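DUF1116 domain-containing protein (Enterococcus faecalis, PDB 3CLQ) is of unknown function but belongs to the AllG family, named after a subunit of oxamate carbamoyltransferase, and may therefore have a related role in nitrogen metabolism. Local coordinates at residues D175-L180 with N352-I357; K33-N36 with D40-E43; I387-K390 with M396-A399. One frame throughout, in Å; residues are numbered along the deposited sequence.

Interaction 1 of 3, residues D175-L180 with N352-I357; sequences DLRLML and NPNVTI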
ATOM      1  N   ASP B 175      -5.944  13.566  -7.301  1.00 59.29           N
ATOM      2  CA  ASP B 175      -5.060  14.361  -6.452  1.00 58.11           C
ATOM      3  C   ASP B 175      -3.787  13.609  -6.127  1.00 56.45           C
ATOM      4  O   ASP B 175      -3.790  12.611  -5.420  1.00 57.28           O
ATOM      5  CB  ASP B 175      -5.777  14.773  -5.167  1.00 58.64           C
ATOM      6  CG  ASP B 175      -4.891  15.572  -4.230  1.00 59.71           C
ATOM      7  OD1 ASP B 175      -3.672  15.752  -4.504  1.00 59.56           O
ATOM      8  OD2 ASP B 175      -5.439  16.029  -3.206  1.00 61.29           O
ATOM      9  N   LEU B 176      -2.681  14.108  -6.632  1.00 55.08           N
ATOM     10  CA  LEU B 176      -1.479  13.345  -6.555  1.00 54.08           C
ATOM     11  C   LEU B 176      -0.776  13.530  -5.213  1.00 54.91           C
ATOM     12  O   LEU B 176      -0.206  12.592  -4.666  1.00 54.67           O
ATOM     13  CB  LEU B 176      -0.596  13.729  -7.715  1.00 53.03           C
ATOM     14  CG  LEU B 176      -0.529  12.819  -8.946  1.00 52.50           C
ATOM     15  CD1 LEU B 176      -1.711  11.872  -9.118  1.00 50.43           C
ATOM     16  CD2 LEU B 176      -0.297  13.659 -10.209  1.00 51.26           C
ATOM     17  N   ARG B 177      -0.822  14.731  -4.656  1.00 56.11           N
ATOM     18  CA  ARG B 177      -0.161  14.920  -3.378  1.00 56.41           C
ATOM     19  C   ARG B 177      -0.854  14.108  -2.304  1.00 55.82           C
ATOM     20  O   ARG B 177      -0.216  13.601  -1.406  1.00 55.92           O
ATOM     21  CB  ARG B 177      -0.084  16.383  -2.969  1.00 56.83           C
ATOM     22  CG  ARG B 177       0.862  16.605  -1.812  1.00 57.15           C
ATOM     23  CD  ARG B 177       0.771  18.021  -1.304  1.00 58.43           C
ATOM     24  NE  ARG B 177      -0.520  18.278  -0.667  1.00 59.74           N
ATOM     25  CZ  ARG B 177      -0.932  19.477  -0.263  1.00 60.25           C
ATOM     26  NH1 ARG B 177      -0.161  20.548  -0.417  1.00 60.47           N
ATOM     27  NH2 ARG B 177      -2.115  19.605   0.306  1.00 60.67           N
ATOM     28  N   LEU B 178      -2.158  13.975  -2.394  1.00 55.57           N
ATOM     29  CA  LEU B 178      -2.840  13.090  -1.469  1.00 56.19           C
ATOM     30  C   LEU B 178      -2.361  11.644  -1.648  1.00 57.02           C
ATOM     31  O   LEU B 178      -2.015  10.976  -0.673  1.00 57.18           O
ATOM     32  CB  LEU B 178      -4.357  13.174  -1.640  1.00 55.52           C
ATOM     33  CG  LEU B 178      -5.195  12.256  -0.731  1.00 56.08           C
ATOM     34  CD1 LEU B 178      -5.054  12.587   0.756  1.00 55.44           C
ATOM     35  CD2 LEU B 178      -6.661  12.279  -1.161  1.00 55.08           C
HETATM   36  N   MSE B 179      -2.337  11.161  -2.886  1.00 56.76           N
HETATM   37  CA  MSE B 179      -2.032   9.753  -3.104  1.00 58.26           C
HETATM   38  C   MSE B 179      -0.601   9.451  -2.675  1.00 56.26           C
HETATM   39  O   MSE B 179      -0.303   8.415  -2.092  1.00 56.86           O
HETATM   40  CB  MSE B 179      -2.274   9.362  -4.556  1.00 58.07           C
HETATM   41  CG  MSE B 179      -2.295   7.871  -4.784  1.00 59.88           C
HETATM   42 SE   MSE B 179      -2.964   7.384  -6.580  0.70 64.58          SE
HETATM   43  CE  MSE B 179      -4.896   7.588  -6.270  1.00 60.53           C
ATOM     44  N   LEU B 180       0.267  10.396  -2.914  1.00 55.31           N
ATOM     45  CA  LEU B 180       1.634  10.269  -2.541  1.00 53.90           C
ATOM     46  C   LEU B 180       1.700  10.303  -1.044  1.00 53.09           C
ATOM     47  O   LEU B 180       2.349   9.518  -0.444  1.00 53.15           O
ATOM     48  CB  LEU B 180       2.393  11.415  -3.148  1.00 54.40           C
ATOM     49  CG  LEU B 180       3.855  11.460  -2.837  1.00 55.94           C
ATOM     50  CD1 LEU B 180       4.574  11.874  -4.020  1.00 56.66           C
ATOM     51  CD2 LEU B 180       4.094  12.395  -1.754  1.00 56.50           C
ATOM     52  N   ASN B 352       7.682  19.437   5.082  1.00 56.66           N
ATOM     53  CA  ASN B 352       6.355  19.516   4.498  1.00 55.41           C
ATOM     54  C   ASN B 352       5.325  18.815   5.403  1.00 55.02           C
ATOM     55  O   ASN B 352       5.328  17.592   5.507  1.00 55.26           O
ATOM     56  CB  ASN B 352       6.395  18.845   3.135  1.00 54.58           C
ATOM     57  CG  ASN B 352       5.085  18.916   2.426  1.00 54.81           C
ATOM     58  OD1 ASN B 352       4.074  19.319   3.009  1.00 56.57           O
ATOM     59  ND2 ASN B 352       5.076  18.535   1.156  1.00 53.66           N
ATOM     60  N   PRO B 353       4.430  19.575   6.054  1.00 54.78           N
ATOM     61  CA  PRO B 353       3.462  18.909   6.959  1.00 54.48           C
ATOM     62  C   PRO B 353       2.405  18.024   6.251  1.00 55.07           C
ATOM     63  O   PRO B 353       1.815  17.128   6.868  1.00 56.38           O
ATOM     64  CB  PRO B 353       2.793  20.081   7.693  1.00 53.39           C
ATOM     65  CG  PRO B 353       2.945  21.248   6.791  1.00 53.61           C
ATOM     66  CD  PRO B 353       4.246  21.040   6.013  1.00 54.28           C
ATOM     67  N   ASN B 354       2.185  18.265   4.964  1.00 54.64           N
ATOM     68  CA  ASN B 354       1.183  17.547   4.195  1.00 53.37           C
ATOM     69  C   ASN B 354       1.638  16.163   3.756  1.00 52.86           C
ATOM     70  O   ASN B 354       0.855  15.408   3.184  1.00 52.42           O
ATOM     71  CB  ASN B 354       0.841  18.360   2.945  1.00 54.12           C
ATOM     72  CG  ASN B 354       0.157  19.667   3.278  1.00 54.28           C
ATOM     73  OD1 ASN B 354      -0.887  19.668   3.899  1.00 54.77           O
ATOM     74  ND2 ASN B 354       0.752  20.790   2.873  1.00 55.29           N
ATOM     75  N   VAL B 355       2.909  15.851   3.987  1.00 52.19           N
ATOM     76  CA  VAL B 355       3.496  14.573   3.579  1.00 51.83           C
ATOM     77  C   VAL B 355       4.510  14.122   4.635  1.00 52.27           C
ATOM     78  O   VAL B 355       5.574  14.729   4.795  1.00 52.51           O
ATOM     79  CB  VAL B 355       4.211  14.706   2.223  1.00 50.70           C
ATOM     80  CG1 VAL B 355       4.762  13.364   1.744  1.00 49.52           C
ATOM     81  CG2 VAL B 355       3.287  15.303   1.214  1.00 49.77           C
ATOM     82  N   THR B 356       4.190  13.062   5.356  1.00 51.38           N
ATOM     83  CA  THR B 356       4.936  12.753   6.548  1.00 51.45           C
ATOM     84  C   THR B 356       5.441  11.299   6.604  1.00 51.66           C
ATOM     85  O   THR B 356       4.918  10.432   5.917  1.00 52.49           O
ATOM     86  CB  THR B 356       4.056  13.057   7.775  1.00 52.20           C
ATOM     87  OG1 THR B 356       2.857  12.288   7.691  1.00 51.98           O
ATOM     88  CG2 THR B 356       3.671  14.547   7.810  1.00 51.57           C
ATOM     89  N   ILE B 357       6.444  11.036   7.440  1.00 51.48           N
ATOM     90  CA  ILE B 357       7.005   9.693   7.594  1.00 51.32           C
ATOM     91  C   ILE B 357       6.705   9.099   8.956  1.00 52.56           C
ATOM     92  O   ILE B 357       7.261   9.517   9.970  1.00 52.96           O
ATOM     93  CB  ILE B 357       8.519   9.718   7.461  1.00 51.73           C
ATOM     94  CG1 ILE B 357       8.943  10.382   6.135  1.00 51.42           C
ATOM     95  CG2 ILE B 357       9.077   8.309   7.578  1.00 51.00           C
ATOM     96  CD1 ILE B 357      10.340  10.893   6.199  1.00 49.90           C
TER
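N354, which lays its amide over the guanidinium of R177, is positioned by an Asx turn: its backbone N donates to N352 OD1 at 2.9 Å, meeting the oxygen from above the carbonyl plane rather than on a lone pair. N352 to V355 also form a type I beta turn where the chain turns a corner. From it, the N354 side chain leaves with CG beside the backbone N (chi1 -66°) and stacks on R177. The two flat groups are only 13° apart, and N354 CG stands 3.6 Å above the guanidinium plane, offset toward its rim. Here R177 NH1 and N354 ND2 approach to 3.4 Å, but both are donors, so the contact is a stack and not a hydrogen bond; NH1 instead makes a weak bond to I22 O. The R177 chain is extended through chi2 and bends at chi3 (68°), which brings the guanidinium to N354.

Next to this stack the contact becomes apolar. V355 divides its two methyls between neighbours: CG1 touches L180 CD2 at 3.7 Å, the two side chains crossing at about a right angle, while CG2 faces R177 CG at 4.1 Å. The helix that carries R177 and L180 is capped at its start by D175, whose OD1 accepts from L178 N at 3.1 Å.

No hydrogen bond joins the two segments, although N354 O receives a weak one from S181 OG, the next residue of the helix, and T356 OG1 is hydrogen-bonded to H185 NE2. The contact thus sets the first turn of helix 176-183 against the corner between strands 348-352 and 356-357, with I22 of helix 6-23 against N354, I365 of strand 363-369 touching V355, and W237 of helix 234-247 against L180.

Interaction 2 of 3, residues K33-N36 with D40-E43; sequences KAIN and DMTE
I35 and M41 lie against each other at an oblique angle, with the first carbons of the M41 side chain against I35 CA and CG1. M41 is a selenomethionine, and its side chain starts out toward residues 33-36, whereas the side chains of A34 and I35 leave that segment to the flank. M41 CG is the atom that makes the central contact: it sits 3.7 Å from I35 CG1 and at the same distance from I35 CA, so it rests on backbone and branch together. M41 CB follows at 4.1 Å from I35 CG1.

Beyond CG the M41 chain turns. CG is anti to the backbone N (chi1 -154°), and a bend at chi2 (75°) swings the selenium end along segment 33-36 instead of straight past it. The terminal methyl consequently meets A34, with M41 CE 3.8 Å from A34 CB. The near part and the tip of the bent side chain therefore touch two successive residues, CG on I35 and CE on A34. The T42 backbone comes only loosely near I35 CG1; its side chain leaves in the other direction, and T42 OG1 is hydrogen-bonded to T45 OG1.

A34 and I35 start the short, weakly bonded helix 34-37, which follows strand 26-33 directly; N36 N donates to K33 O at 3.1 Å. The loop after this helix brings M41 back over it, and P111 touches both I35 and M41 from a neighbouring loop.

No hydrogen bond or charge pair crosses between the segments. The contact is made by carbon atoms, chiefly methyl, methylene and the alpha carbon of I35, so it rests on dispersion and on shielding apolar surface from water, forces that constrain shape and fit but do not fix direction as a polar bond would.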
ATOM      1  N   LYS B  33      -0.981  12.692 -26.447  1.00 52.73           N
ATOM      2  CA  LYS B  33       0.267  12.656 -27.164  1.00 52.75           C
ATOM      3  C   LYS B  33       1.065  13.884 -26.774  1.00 52.68           C
ATOM      4  O   LYS B  33       0.524  14.973 -26.669  1.00 52.40           O
ATOM      5  CB  LYS B  33       0.014  12.649 -28.676  1.00 53.38           C
ATOM      6  CG  LYS B  33      -0.872  11.507 -29.166  1.00 53.40           C
ATOM      7  CD  LYS B  33      -0.820  11.384 -30.669  1.00 53.43           C
ATOM      8  CE  LYS B  33      -0.999   9.943 -31.107  1.00 53.33           C
ATOM      9  NZ  LYS B  33      -0.747   9.841 -32.565  1.00 53.28           N
ATOM     10  N   ALA B  34       2.357  13.708 -26.562  1.00 53.60           N
ATOM     11  CA  ALA B  34       3.233  14.836 -26.299  1.00 54.62           C
ATOM     12  C   ALA B  34       2.929  16.016 -27.227  1.00 55.47           C
ATOM     13  O   ALA B  34       2.646  17.117 -26.772  1.00 56.70           O
ATOM     14  CB  ALA B  34       4.654  14.417 -26.461  1.00 54.65           C
ATOM     15  N   ILE B  35       2.969  15.788 -28.529  1.00 55.71           N
ATOM     16  CA  ILE B  35       2.874  16.895 -29.468  1.00 56.45           C
ATOM     17  C   ILE B  35       1.595  17.727 -29.340  1.00 57.05           C
ATOM     18  O   ILE B  35       1.592  18.908 -29.684  1.00 57.07           O
ATOM     19  CB  ILE B  35       3.025  16.399 -30.914  1.00 56.94           C
ATOM     20  CG1 ILE B  35       3.811  17.419 -31.783  1.00 57.20           C
ATOM     21  CG2 ILE B  35       1.669  15.965 -31.469  1.00 56.66           C
ATOM     22  CD1 ILE B  35       3.015  18.595 -32.347  1.00 57.55           C
ATOM     23  N   ASN B  36       0.514  17.121 -28.845  1.00 57.36           N
ATOM     24  CA  ASN B  36      -0.753  17.843 -28.681  1.00 57.15           C
ATOM     25  C   ASN B  36      -0.793  18.787 -27.488  1.00 57.64           C
ATOM     26  O   ASN B  36      -1.609  19.703 -27.470  1.00 58.08           O
ATOM     27  CB  ASN B  36      -1.944  16.889 -28.542  1.00 56.38           C
ATOM     28  CG  ASN B  36      -2.190  16.070 -29.775  1.00 55.70           C
ATOM     29  OD1 ASN B  36      -1.764  16.429 -30.869  1.00 55.27           O
ATOM     30  ND2 ASN B  36      -2.887  14.949 -29.607  1.00 55.52           N
ATOM     31  N   ASP B  40       6.256  24.180 -26.900  1.00 66.68           N
ATOM     32  CA  ASP B  40       7.306  24.221 -27.935  1.00 67.34           C
ATOM     33  C   ASP B  40       7.663  22.855 -28.510  1.00 67.54           C
ATOM     34  O   ASP B  40       8.826  22.526 -28.671  1.00 67.82           O
ATOM     35  CB  ASP B  40       8.575  24.900 -27.406  1.00 68.32           C
ATOM     36  CG  ASP B  40       8.275  26.091 -26.520  1.00 68.95           C
ATOM     37  OD1 ASP B  40       8.497  25.989 -25.281  1.00 69.40           O
ATOM     38  OD2 ASP B  40       7.809  27.119 -27.062  1.00 68.99           O
HETATM   39  N   MSE B  41       6.657  22.058 -28.821  1.00 68.25           N
HETATM   40  CA  MSE B  41       6.893  20.794 -29.494  1.00 68.32           C
HETATM   41  C   MSE B  41       6.844  20.940 -31.022  1.00 66.59           C
HETATM   42  O   MSE B  41       6.044  21.697 -31.567  1.00 66.74           O
HETATM   43  CB  MSE B  41       5.840  19.786 -29.055  1.00 70.65           C
HETATM   44  CG  MSE B  41       6.291  18.353 -29.162  1.00 72.07           C
HETATM   45 SE   MSE B  41       7.537  17.921 -27.737  0.70 74.96          SE
HETATM   46  CE  MSE B  41       7.713  15.991 -28.024  1.00 72.76           C
ATOM     47  N   THR B  42       7.697  20.208 -31.717  1.00 63.97           N
ATOM     48  CA  THR B  42       7.549  20.073 -33.152  1.00 61.60           C
ATOM     49  C   THR B  42       7.695  18.589 -33.459  1.00 61.18           C
ATOM     50  O   THR B  42       8.113  17.819 -32.590  1.00 60.65           O
ATOM     51  CB  THR B  42       8.595  20.897 -33.911  1.00 60.37           C
ATOM     52  OG1 THR B  42       9.859  20.232 -33.848  1.00 59.36           O
ATOM     53  CG2 THR B  42       8.721  22.290 -33.306  1.00 59.36           C
ATOM     54  N   GLU B  43       7.361  18.175 -34.679  1.00 60.68           N
ATOM     55  CA  GLU B  43       7.373  16.747 -34.997  1.00 60.17           C
ATOM     56  C   GLU B  43       8.782  16.174 -35.101  1.00 58.61           C
ATOM     57  O   GLU B  43       8.972  14.959 -35.104  1.00 57.87           O
ATOM     58  CB  GLU B  43       6.581  16.455 -36.272  1.00 61.66           C
ATOM     59  CG  GLU B  43       6.101  14.998 -36.334  1.00 63.27           C
ATOM     60  CD  GLU B  43       4.822  14.824 -37.146  1.00 63.99           C
ATOM     61  OE1 GLU B  43       4.807  15.201 -38.353  1.00 64.08           O
ATOM     62  OE2 GLU B  43       3.836  14.299 -36.564  1.00 64.04           O
TER

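Interaction 3 of 3, residues I387-K390 with M396-A399; sequences IAHK and MIGA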
ATOM      1  N   ILE B 387      20.759   1.177 -10.540  1.00 58.04           N
ATOM      2  CA  ILE B 387      21.970   1.099 -11.365  1.00 58.64           C
ATOM      3  C   ILE B 387      21.689   0.392 -12.705  1.00 57.74           C
ATOM      4  O   ILE B 387      21.064  -0.667 -12.757  1.00 57.88           O
ATOM      5  CB  ILE B 387      23.203   0.544 -10.586  1.00 59.57           C
ATOM      6  CG1 ILE B 387      23.062  -0.925 -10.266  1.00 60.21           C
ATOM      7  CG2 ILE B 387      23.343   1.222  -9.229  1.00 59.95           C
ATOM      8  CD1 ILE B 387      23.959  -1.326  -9.125  1.00 60.42           C
ATOM      9  N   ALA B 388      22.113   1.014 -13.798  1.00 56.42           N
ATOM     10  CA  ALA B 388      21.728   0.561 -15.126  1.00 55.45           C
ATOM     11  C   ALA B 388      22.954   0.143 -15.909  1.00 54.72           C
ATOM     12  O   ALA B 388      23.990   0.795 -15.831  1.00 55.56           O
ATOM     13  CB  ALA B 388      21.002   1.669 -15.859  1.00 55.09           C
ATOM     14  N   HIS B 389      22.844  -0.929 -16.677  1.00 54.05           N
ATOM     15  CA  HIS B 389      23.976  -1.373 -17.487  1.00 54.01           C
ATOM     16  C   HIS B 389      24.499  -0.269 -18.411  1.00 53.58           C
ATOM     17  O   HIS B 389      23.727   0.519 -18.954  1.00 53.94           O
ATOM     18  CB  HIS B 389      23.594  -2.594 -18.306  1.00 54.38           C
ATOM     19  CG  HIS B 389      24.763  -3.428 -18.711  1.00 55.09           C
ATOM     20  ND1 HIS B 389      25.032  -4.657 -18.147  1.00 55.49           N
ATOM     21  CD2 HIS B 389      25.748  -3.207 -19.614  1.00 55.07           C
ATOM     22  CE1 HIS B 389      26.127  -5.162 -18.690  1.00 55.08           C
ATOM     23  NE2 HIS B 389      26.580  -4.301 -19.585  1.00 55.08           N
ATOM     24  N   LYS B 390      25.811  -0.207 -18.585  1.00 53.02           N
ATOM     25  CA  LYS B 390      26.411   0.814 -19.446  1.00 52.84           C
ATOM     26  C   LYS B 390      26.134   0.517 -20.914  1.00 52.56           C
ATOM     27  O   LYS B 390      26.278   1.385 -21.766  1.00 52.28           O
ATOM     28  CB  LYS B 390      27.924   0.923 -19.211  1.00 52.48           C
ATOM     29  CG  LYS B 390      28.718  -0.212 -19.829  1.00 51.97           C
ATOM     30  CD  LYS B 390      30.077  -0.367 -19.173  1.00 52.03           C
ATOM     31  CE  LYS B 390      30.732  -1.690 -19.572  1.00 52.12           C
ATOM     32  NZ  LYS B 390      32.179  -1.763 -19.210  1.00 52.05           N
HETATM   33  N   MSE B 396      18.143  -2.507 -15.912  1.00 56.80           N
HETATM   34  CA  MSE B 396      18.490  -2.465 -14.504  1.00 56.84           C
HETATM   35  C   MSE B 396      19.294  -3.688 -14.073  1.00 55.66           C
HETATM   36  O   MSE B 396      18.896  -4.824 -14.318  1.00 54.81           O
HETATM   37  CB  MSE B 396      17.215  -2.357 -13.678  1.00 57.48           C
HETATM   38  CG  MSE B 396      17.448  -1.929 -12.252  1.00 58.25           C
HETATM   39 SE   MSE B 396      15.821  -2.112 -11.185  0.60 59.52          SE
HETATM   40  CE  MSE B 396      16.568  -1.792  -9.402  1.00 58.34           C
ATOM     41  N   ILE B 397      20.441  -3.459 -13.447  1.00 54.89           N
ATOM     42  CA  ILE B 397      21.233  -4.581 -12.968  1.00 54.91           C
ATOM     43  C   ILE B 397      21.627  -4.408 -11.499  1.00 54.30           C
ATOM     44  O   ILE B 397      22.668  -4.895 -11.067  1.00 54.46           O
ATOM     45  CB  ILE B 397      22.455  -4.943 -13.919  1.00 55.91           C
ATOM     46  CG1 ILE B 397      23.671  -4.022 -13.729  1.00 56.30           C
ATOM     47  CG2 ILE B 397      22.033  -4.960 -15.377  1.00 55.89           C
ATOM     48  CD1 ILE B 397      23.337  -2.552 -13.690  1.00 56.88           C
ATOM     49  N   GLY B 398      20.767  -3.732 -10.731  1.00 53.55           N
ATOM     50  CA  GLY B 398      20.998  -3.515  -9.297  1.00 52.20           C
ATOM     51  C   GLY B 398      20.579  -2.120  -8.885  1.00 51.68           C
ATOM     52  O   GLY B 398      19.979  -1.406  -9.684  1.00 51.59           O
ATOM     53  N   ALA B 399      20.887  -1.730  -7.646  1.00 51.03           N
ATOM     54  CA  ALA B 399      20.557  -0.380  -7.153  1.00 50.86           C
ATOM     55  C   ALA B 399      21.391   0.046  -5.965  1.00 50.94           C
ATOM     56  O   ALA B 399      22.033  -0.795  -5.300  1.00 50.54           O
ATOM     57  CB  ALA B 399      19.098  -0.270  -6.792  1.00 51.34           C
TER
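The beta hairpin of strands 383-388 and 396-402 is irregular here, with a beta bulge that sets I387 opposite both I397 and G398. I387 O accepts from I397 N at 2.9 Å, whereas I387 N donates not to I397 but one residue further on, to G398 O at 2.8 Å. Toward the loop that connects the strands, A388 and M396 form an antiparallel non-hydrogen-bonded pair with their side chains on one face of the sheet, and M396 CA adds a CH-O contact to I387 O.

On the other side of the strands, I387 CG1 meets I397 CD1 at 3.8 Å. The I387 side chain, with CG1 lodged between the backbone N and the carbonyl carbon (chi1 70°), runs over G398, which has no side chain to block it, and CD1 reaches A399 N at 3.4 Å. V287 and M291 also pack on I387. I397 turns its other branch to H389: CG2 lies at the edge of the imidazole, near the ring plane, 4.1 Å from H389 ND1.

The three contacts are separate sites, their centres about 29 to 31 Å apart, and each is only partly buried. Interactions 1 and 2 are nonetheless tied to one sheet: strand 26-33 runs into the short helix of interaction 2, and the neighbouring strand 174-175 leads into the helix of interaction 1. Interaction 3 belongs to the beta hairpin 383-402. Interaction 1 joins parts of the chain far apart in sequence and mixes a stack with apolar packing; interaction 2 is a local and purely apolar closure nearer the surface. Interaction 3, with the most buried residues, alone carries backbone hydrogen bonds between its segments, as befits paired strands.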